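Local coordinates for protein predicted HD superfamily hydrolase (uncultured Thermotogales bacterium, PDB 2PQ7) that binds a pair of iron(III) ions in an all-helical HD domain and is probably a metal-dependent hydrolase, at residues A[37-42]-A[63-67]; A[44-49]-A[127-131]. One frame throughout, in Å; residues are numbered along the deposited sequence.

Interaction 1. Residues A[37-42]-A[63-67]; sequences HTFRVM and ALLHD. With FE (Fe (III) ion), chain C; FE (Fe (III) ion), chain B.
Residues 37-42 are a regular turn-and-a-half of helix 35-52, with Val41 N hydrogen-bonded to His37 O at 2.8 Å and Met42 N to Thr38 O at 2.9 Å. Residues 63-65 are helical, leading into His66 and Asp67, the HD pair of the H...HD...D signature; Asp67, at phi/psi -110/22, is no longer helical. The backbones are closest where Met42 CA and Ala63 CA lie 4.9 Å apart; Thr38 CA and Leu64 CA are 6.0 Å apart. The tight end is apolar: Met42, a selenomethionine, brings CB to 3.8 Å from Ala63 CB, and Val41 CG1 lies 4.0 Å from that CB. Thr38 CG2 sits 3.5 Å from Leu64 O. Water 1 bridges the segments, at 2.8 Å from both Thr38 OG1 and Leu64 O and 2.9 Å from Asp67 N. At the metal end, His37 (chi1 t) and His66 (chi1 p) each place NE2 2.2 Å from the chain C iron, which Asp132 also binds. The His66 ring is oriented by ND1 donating to Ala63 O at 2.7 Å, that of His37 by ND1 hydrogen-bonded to Asp135. Asp67 bridges the two irons, OD2 2.1 Å from the chain C ion and OD1 2.0 Å from the chain B ion.

Interaction 2. Residues A[44-49]-A[127-131]; sequences NASEIA and ILQDA
At the apolar centre Ile48 CG2 meets Ile127 CG2 at 3.8 Å, both isoleucines having chi1 m and chi2 t and directing CA-to-CB toward the opposing helix. Around this pair, Ile48 CD1 reaches Ala131 CB at 4.2 Å and Asp130 CB at 4.1 Å, while Ile127 CD1 lies 4.4 Å from Ala49 CB. Ala131, with only a CB, packs against Ala45: its CB is 3.6 Å from Ala45 N and 3.9 Å from Ala45 CB. Both segments are helical throughout; the axes of 44-49 and 127-131 come within 8.9 Å with N-to-C directions 130° apart, a steeply inclined crossing. They lie on helices 35-52 and 123-133 in the HD-domain core. The closest CA atoms are those of Asn44 and Ala131, 5.0 Å apart, and Asp132, an iron ligand, follows directly. Farther out, Asp130 turns its carboxylate to the backbone N atoms of Trp191 and Thr192. At the polar edge Asn44, chi1 m and chi2 -20°, donates from ND2 to Ala131 O at 2.9 Å with an N-H...O angle of 168°. Small and branched apolar side chains thus set the helix spacing, and one nearly linear side-chain-to-backbone hydrogen bond adds a directional tie beside the metal ligand.

From the N terminus, helix 35-52 supplies the first half of both contacts in succession, 37-42 and then 44-49. The chain next turns back along helix 56-65, and interaction 1 closes a short loop of 20 intervening residues. Interaction 2 closes a longer one, spanning 77 residues before helix 123-133 returns. Since the order is 37-42, 44-49, 63-67, 127-131, the two loops cross. Their centres are 10 Å apart and they touch directly: Val41 O lies 3.6 Å from Ala131 CB, and Ala63 CA lies 3.6 Å from Leu128 CD1. Three helices are thereby packed together, bringing His37, His66 and Asp67 to the same iron as Asp132.

Interaction 1. Residues A[37-42]-A[63-67]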
ATOM      1  N   HIS A  37      11.645  -2.312  12.510  1.00 17.40           N
ATOM      2  CA  HIS A  37      11.168  -1.092  13.157  1.00 17.55           C
ATOM      3  C   HIS A  37      12.358  -0.253  13.713  1.00 16.26           C
ATOM      4  O   HIS A  37      12.489   0.951  13.457  1.00 15.98           O
ATOM      5  CB  HIS A  37      10.143  -1.391  14.231  1.00 16.38           C
ATOM      6  CG  HIS A  37       9.929  -0.271  15.188  1.00 16.86           C
ATOM      7  ND1 HIS A  37       9.206   0.866  14.877  1.00 17.89           N
ATOM      8  CD2 HIS A  37      10.423  -0.077  16.437  1.00 19.19           C
ATOM      9  CE1 HIS A  37       9.191   1.667  15.930  1.00 18.82           C
ATOM     10  NE2 HIS A  37       9.924   1.117  16.890  1.00 18.24           N
ATOM     11  N   THR A  38      13.239  -0.897  14.460  1.00 15.19           N
ATOM     12  CA  THR A  38      14.405  -0.201  15.025  1.00 13.64           C
ATOM     13  C   THR A  38      15.254   0.458  13.957  1.00 14.20           C
ATOM     14  O   THR A  38      15.678   1.598  14.076  1.00 14.95           O
ATOM     15  CB  THR A  38      15.242  -1.176  15.890  1.00 13.65           C
ATOM     16  OG1 THR A  38      14.497  -1.424  17.098  1.00 15.93           O
ATOM     17  CG2 THR A  38      16.483  -0.572  16.260  1.00 13.42           C
ATOM     18  N   PHE A  39      15.467  -0.247  12.848  1.00 16.26           N
ATOM     19  CA  PHE A  39      16.256   0.365  11.800  1.00 17.39           C
ATOM     20  C   PHE A  39      15.536   1.545  11.165  1.00 14.97           C
ATOM     21  O   PHE A  39      16.157   2.559  10.894  1.00 18.78           O
ATOM     22  CB  PHE A  39      16.611  -0.661  10.738  1.00 19.45           C
ATOM     23  CG  PHE A  39      17.441  -1.792  11.251  1.00 27.73           C
ATOM     24  CD1 PHE A  39      18.452  -1.567  12.170  1.00 32.65           C
ATOM     25  CD2 PHE A  39      17.230  -3.079  10.794  1.00 33.43           C
ATOM     26  CE1 PHE A  39      19.226  -2.608  12.651  1.00 35.54           C
ATOM     27  CE2 PHE A  39      18.017  -4.126  11.246  1.00 34.89           C
ATOM     28  CZ  PHE A  39      19.024  -3.884  12.181  1.00 35.27           C
ATOM     29  N   ARG A  40      14.219   1.455  10.997  1.00 16.05           N
ATOM     30  CA  ARG A  40      13.478   2.594  10.429  1.00 16.84           C
ATOM     31  C   ARG A  40      13.492   3.791  11.387  1.00 15.76           C
ATOM     32  O   ARG A  40      13.556   4.948  10.972  1.00 15.74           O
ATOM     33  CB  ARG A  40      12.058   2.166  10.061  1.00 16.15           C
ATOM     34  CG  ARG A  40      12.056   1.146   8.906  1.00 19.50           C
ATOM     35  CD  ARG A  40      10.694   0.942   8.350  1.00 19.48           C
ATOM     36  NE  ARG A  40       9.737   0.516   9.357  1.00 19.29           N
ATOM     37  CZ  ARG A  40       9.483  -0.750   9.722  1.00 17.83           C
ATOM     38  NH1 ARG A  40      10.064  -1.783   9.157  1.00 23.42           N
ATOM     39  NH2 ARG A  40       8.637  -0.965  10.689  1.00 18.78           N
ATOM     40  N   VAL A  41      13.386   3.504  12.688  1.00 14.57           N
ATOM     41  CA  VAL A  41      13.450   4.577  13.713  1.00 16.68           C
ATOM     42  C   VAL A  41      14.827   5.248  13.680  1.00 14.76           C
ATOM     43  O   VAL A  41      14.958   6.474  13.764  1.00 14.01           O
ATOM     44  CB  VAL A  41      13.068   4.045  15.110  1.00 16.34           C
ATOM     45  CG1 VAL A  41      13.261   5.165  16.198  1.00 15.26           C
ATOM     46  CG2 VAL A  41      11.624   3.627  15.106  1.00 15.39           C
HETATM   47  N   MSE A  42      15.884   4.466  13.558  0.50 16.83           N
HETATM   48  CA  MSE A  42      17.168   5.075  13.482  0.50 19.17           C
HETATM   49  C   MSE A  42      17.317   5.931  12.203  0.50 17.16           C
HETATM   50  O   MSE A  42      17.905   7.005  12.258  0.50 18.68           O
HETATM   51  CB  MSE A  42      18.254   4.054  13.657  0.50 22.27           C
HETATM   52  CG  MSE A  42      19.587   4.709  13.627  0.50 23.37           C
HETATM   53 SE   MSE A  42      20.255   4.615  11.846  0.37 40.64          SE
HETATM   54  CE  MSE A  42      20.696   3.060  12.061  0.50  2.00           C
ATOM     55  N   ALA A  63      18.053   5.577  19.315  1.00 11.40           N
ATOM     56  CA  ALA A  63      17.160   4.863  18.415  1.00 11.30           C
ATOM     57  C   ALA A  63      17.502   3.386  18.291  1.00 14.76           C
ATOM     58  O   ALA A  63      16.627   2.541  18.294  1.00 15.30           O
ATOM     59  CB  ALA A  63      17.193   5.499  17.046  1.00 15.86           C
ATOM     60  N   LEU A  64      18.790   3.087  18.130  1.00 14.23           N
ATOM     61  CA  LEU A  64      19.198   1.670  18.019  1.00 14.19           C
ATOM     62  C   LEU A  64      18.860   0.858  19.261  1.00 14.51           C
ATOM     63  O   LEU A  64      18.458  -0.297  19.184  1.00 14.05           O
ATOM     64  CB  LEU A  64      20.686   1.560  17.684  1.00 16.55           C
ATOM     65  CG  LEU A  64      21.025   1.564  16.214  1.00 27.30           C
ATOM     66  CD1 LEU A  64      22.527   1.440  16.138  1.00 29.84           C
ATOM     67  CD2 LEU A  64      20.314   0.334  15.552  1.00 25.93           C
ATOM     68  N   LEU A  65      19.045   1.479  20.427  1.00 13.93           N
ATOM     69  CA  LEU A  65      18.817   0.778  21.685  1.00 12.35           C
ATOM     70  C   LEU A  65      17.410   0.880  22.271  1.00 12.22           C
ATOM     71  O   LEU A  65      17.077   0.113  23.170  1.00 14.17           O
ATOM     72  CB  LEU A  65      19.790   1.274  22.743  1.00 12.96           C
ATOM     73  CG  LEU A  65      21.237   0.901  22.461  1.00 12.65           C
ATOM     74  CD1 LEU A  65      22.142   1.590  23.480  1.00 18.76           C
ATOM     75  CD2 LEU A  65      21.454  -0.578  22.425  1.00 16.43           C
ATOM     76  N   HIS A  66      16.571   1.724  21.695  1.00 11.59           N
ATOM     77  CA  HIS A  66      15.330   2.076  22.438  1.00 11.20           C
ATOM     78  C   HIS A  66      14.389   0.901  22.679  1.00 12.13           C
ATOM     79  O   HIS A  66      13.771   0.840  23.706  1.00 13.73           O
ATOM     80  CB  HIS A  66      14.592   3.246  21.811  1.00 13.21           C
ATOM     81  CG  HIS A  66      13.692   2.882  20.679  1.00 14.51           C
ATOM     82  ND1 HIS A  66      14.153   2.508  19.443  1.00 12.48           N
ATOM     83  CD2 HIS A  66      12.340   2.855  20.602  1.00 13.89           C
ATOM     84  CE1 HIS A  66      13.121   2.237  18.655  1.00 12.00           C
ATOM     85  NE2 HIS A  66      12.000   2.438  19.343  1.00 13.76           N
ATOM     86  N   ASP A  67      14.305  -0.024  21.734  1.00 12.02           N
ATOM     87  CA  ASP A  67      13.462  -1.205  21.866  1.00 11.80           C
ATOM     88  C   ASP A  67      14.268  -2.513  22.035  1.00 12.65           C
ATOM     89  O   ASP A  67      13.706  -3.600  21.795  1.00 13.01           O
ATOM     90  CB  ASP A  67      12.562  -1.303  20.652  1.00 12.57           C
ATOM     91  CG  ASP A  67      11.374  -0.344  20.714  1.00 16.69           C
ATOM     92  OD1 ASP A  67      10.941   0.159  21.791  1.00 13.67           O
ATOM     93  OD2 ASP A  67      10.779  -0.101  19.622  1.00 15.36           O
TER
HETATM   94 FE    FE C 221       9.925   1.712  18.964  1.00 17.09          FE
HETATM   95 FE    FE B 220       9.273   1.074  22.414  1.00 16.80          FE
HETATM   96  O   HOH W   1      15.838  -1.081  19.553  1.00 14.90           O
HETATM   97  O   HOH W   2       9.250   2.301  20.834  1.00 18.77           O

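Interaction 2. Residues A[44-49]-A[127-131]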
ATOM      1  N   ASN A  44      14.878   7.574  10.739  1.00 17.12           N
ATOM      2  CA  ASN A  44      14.117   8.784  11.057  1.00 15.08           C
ATOM      3  C   ASN A  44      14.908   9.687  11.999  1.00 17.48           C
ATOM      4  O   ASN A  44      14.972  10.903  11.822  1.00 16.59           O
ATOM      5  CB  ASN A  44      12.823   8.434  11.730  1.00 15.92           C
ATOM      6  CG  ASN A  44      11.881   7.643  10.868  1.00 21.16           C
ATOM      7  OD1 ASN A  44      11.999   7.629   9.639  1.00 19.82           O
ATOM      8  ND2 ASN A  44      10.929   7.000  11.504  1.00 16.90           N
ATOM      9  N   ALA A  45      15.540   9.094  13.009  1.00 16.05           N
ATOM     10  CA  ALA A  45      16.336   9.883  13.961  1.00 14.97           C
ATOM     11  C   ALA A  45      17.524  10.556  13.298  1.00 15.11           C
ATOM     12  O   ALA A  45      17.877  11.687  13.668  1.00 14.67           O
ATOM     13  CB  ALA A  45      16.828   9.005  15.109  1.00 14.55           C
ATOM     14  N   SER A  46      18.117   9.870  12.318  1.00 17.90           N
ATOM     15  CA  SER A  46      19.261  10.397  11.577  1.00 20.89           C
ATOM     16  C   SER A  46      18.845  11.663  10.803  1.00 19.73           C
ATOM     17  O   SER A  46      19.530  12.697  10.837  1.00 20.73           O
ATOM     18  CB  SER A  46      19.757   9.347  10.596  1.00 22.24           C
ATOM     19  OG  SER A  46      20.843   9.841   9.871  1.00 28.26           O
ATOM     20  N   GLU A  47      17.711  11.576  10.132  0.50 19.98           N
ATOM     21  CA  GLU A  47      17.169  12.719   9.374  0.50 20.96           C
ATOM     22  C   GLU A  47      16.873  13.899  10.315  0.50 20.56           C
ATOM     23  O   GLU A  47      17.330  15.063  10.123  0.50 15.41           O
ATOM     24  CB  GLU A  47      15.867  12.310   8.680  0.50 20.23           C
ATOM     25  CG  GLU A  47      15.908  11.048   7.813  0.50 23.22           C
ATOM     26  N   ILE A  48      16.165  13.589  11.393  1.00 17.80           N
ATOM     27  CA  ILE A  48      15.718  14.620  12.301  1.00 15.52           C
ATOM     28  C   ILE A  48      16.931  15.332  12.950  1.00 16.29           C
ATOM     29  O   ILE A  48      17.033  16.578  12.929  1.00 17.66           O
ATOM     30  CB  ILE A  48      14.790  14.047  13.363  1.00 15.62           C
ATOM     31  CG1 ILE A  48      13.488  13.558  12.713  1.00 15.52           C
ATOM     32  CG2 ILE A  48      14.508  15.084  14.440  1.00 18.72           C
ATOM     33  CD1 ILE A  48      12.694  12.648  13.630  1.00 18.60           C
ATOM     34  N   ALA A  49      17.840  14.563  13.553  1.00 17.75           N
ATOM     35  CA  ALA A  49      18.998  15.141  14.243  1.00 18.18           C
ATOM     36  C   ALA A  49      19.888  15.973  13.296  1.00 21.61           C
ATOM     37  O   ALA A  49      20.361  17.061  13.640  1.00 21.38           O
ATOM     38  CB  ALA A  49      19.788  14.042  14.926  1.00 17.38           C
ATOM     39  N   ILE A 127      13.603  13.829  20.044  1.00 13.14           N
ATOM     40  CA  ILE A 127      13.923  13.301  18.727  1.00 12.68           C
ATOM     41  C   ILE A 127      13.593  11.822  18.659  1.00 12.04           C
ATOM     42  O   ILE A 127      12.967  11.365  17.681  1.00 13.28           O
ATOM     43  CB  ILE A 127      15.395  13.529  18.381  1.00 13.77           C
ATOM     44  CG1 ILE A 127      15.622  15.036  18.193  1.00 14.79           C
ATOM     45  CG2 ILE A 127      15.806  12.727  17.147  1.00 14.02           C
ATOM     46  CD1 ILE A 127      17.041  15.422  18.030  1.00 15.25           C
ATOM     47  N   LEU A 128      13.920  11.076  19.699  1.00 10.38           N
ATOM     48  CA  LEU A 128      13.669   9.636  19.727  1.00 11.40           C
ATOM     49  C   LEU A 128      12.194   9.362  19.637  1.00 11.65           C
ATOM     50  O   LEU A 128      11.765   8.515  18.864  1.00 13.28           O
ATOM     51  CB  LEU A 128      14.237   8.985  20.993  1.00 12.67           C
ATOM     52  CG  LEU A 128      13.896   7.505  21.158  1.00 11.86           C
ATOM     53  CD1 LEU A 128      14.409   6.658  19.966  1.00 13.63           C
ATOM     54  CD2 LEU A 128      14.446   6.981  22.454  1.00 12.09           C
ATOM     55  N   GLN A 129      11.410  10.051  20.479  1.00 12.62           N
ATOM     56  CA  GLN A 129       9.981   9.860  20.451  1.00 15.99           C
ATOM     57  C   GLN A 129       9.386  10.217  19.104  1.00 13.05           C
ATOM     58  O   GLN A 129       8.585   9.441  18.570  1.00 13.90           O
ATOM     59  CB  GLN A 129       9.311  10.607  21.580  1.00 17.87           C
ATOM     60  CG  GLN A 129       7.893  10.228  21.707  1.00 19.61           C
ATOM     61  CD  GLN A 129       7.308  10.684  23.045  1.00 19.79           C
ATOM     62  OE1 GLN A 129       7.077  11.868  23.268  1.00 20.47           O
ATOM     63  NE2 GLN A 129       7.063   9.741  23.936  1.00 21.11           N
ATOM     64  N   ASP A 130       9.826  11.304  18.479  1.00 13.16           N
ATOM     65  CA  ASP A 130       9.355  11.635  17.174  1.00 12.46           C
ATOM     66  C   ASP A 130       9.692  10.542  16.165  1.00 15.15           C
ATOM     67  O   ASP A 130       8.852  10.164  15.338  1.00 16.06           O
ATOM     68  CB  ASP A 130       9.978  12.935  16.662  1.00 15.14           C
ATOM     69  CG  ASP A 130       9.396  14.189  17.287  1.00 15.37           C
ATOM     70  OD1 ASP A 130       8.385  14.121  18.064  1.00 16.42           O
ATOM     71  OD2 ASP A 130       9.939  15.279  16.949  1.00 14.92           O
ATOM     72  N   ALA A 131      10.932  10.109  16.169  1.00 15.32           N
ATOM     73  CA  ALA A 131      11.439   9.102  15.245  1.00 16.56           C
ATOM     74  C   ALA A 131      10.666   7.777  15.357  1.00 15.13           C
ATOM     75  O   ALA A 131      10.371   7.097  14.340  1.00 14.54           O
ATOM     76  CB  ALA A 131      12.907   8.875  15.513  1.00 16.79           C
TER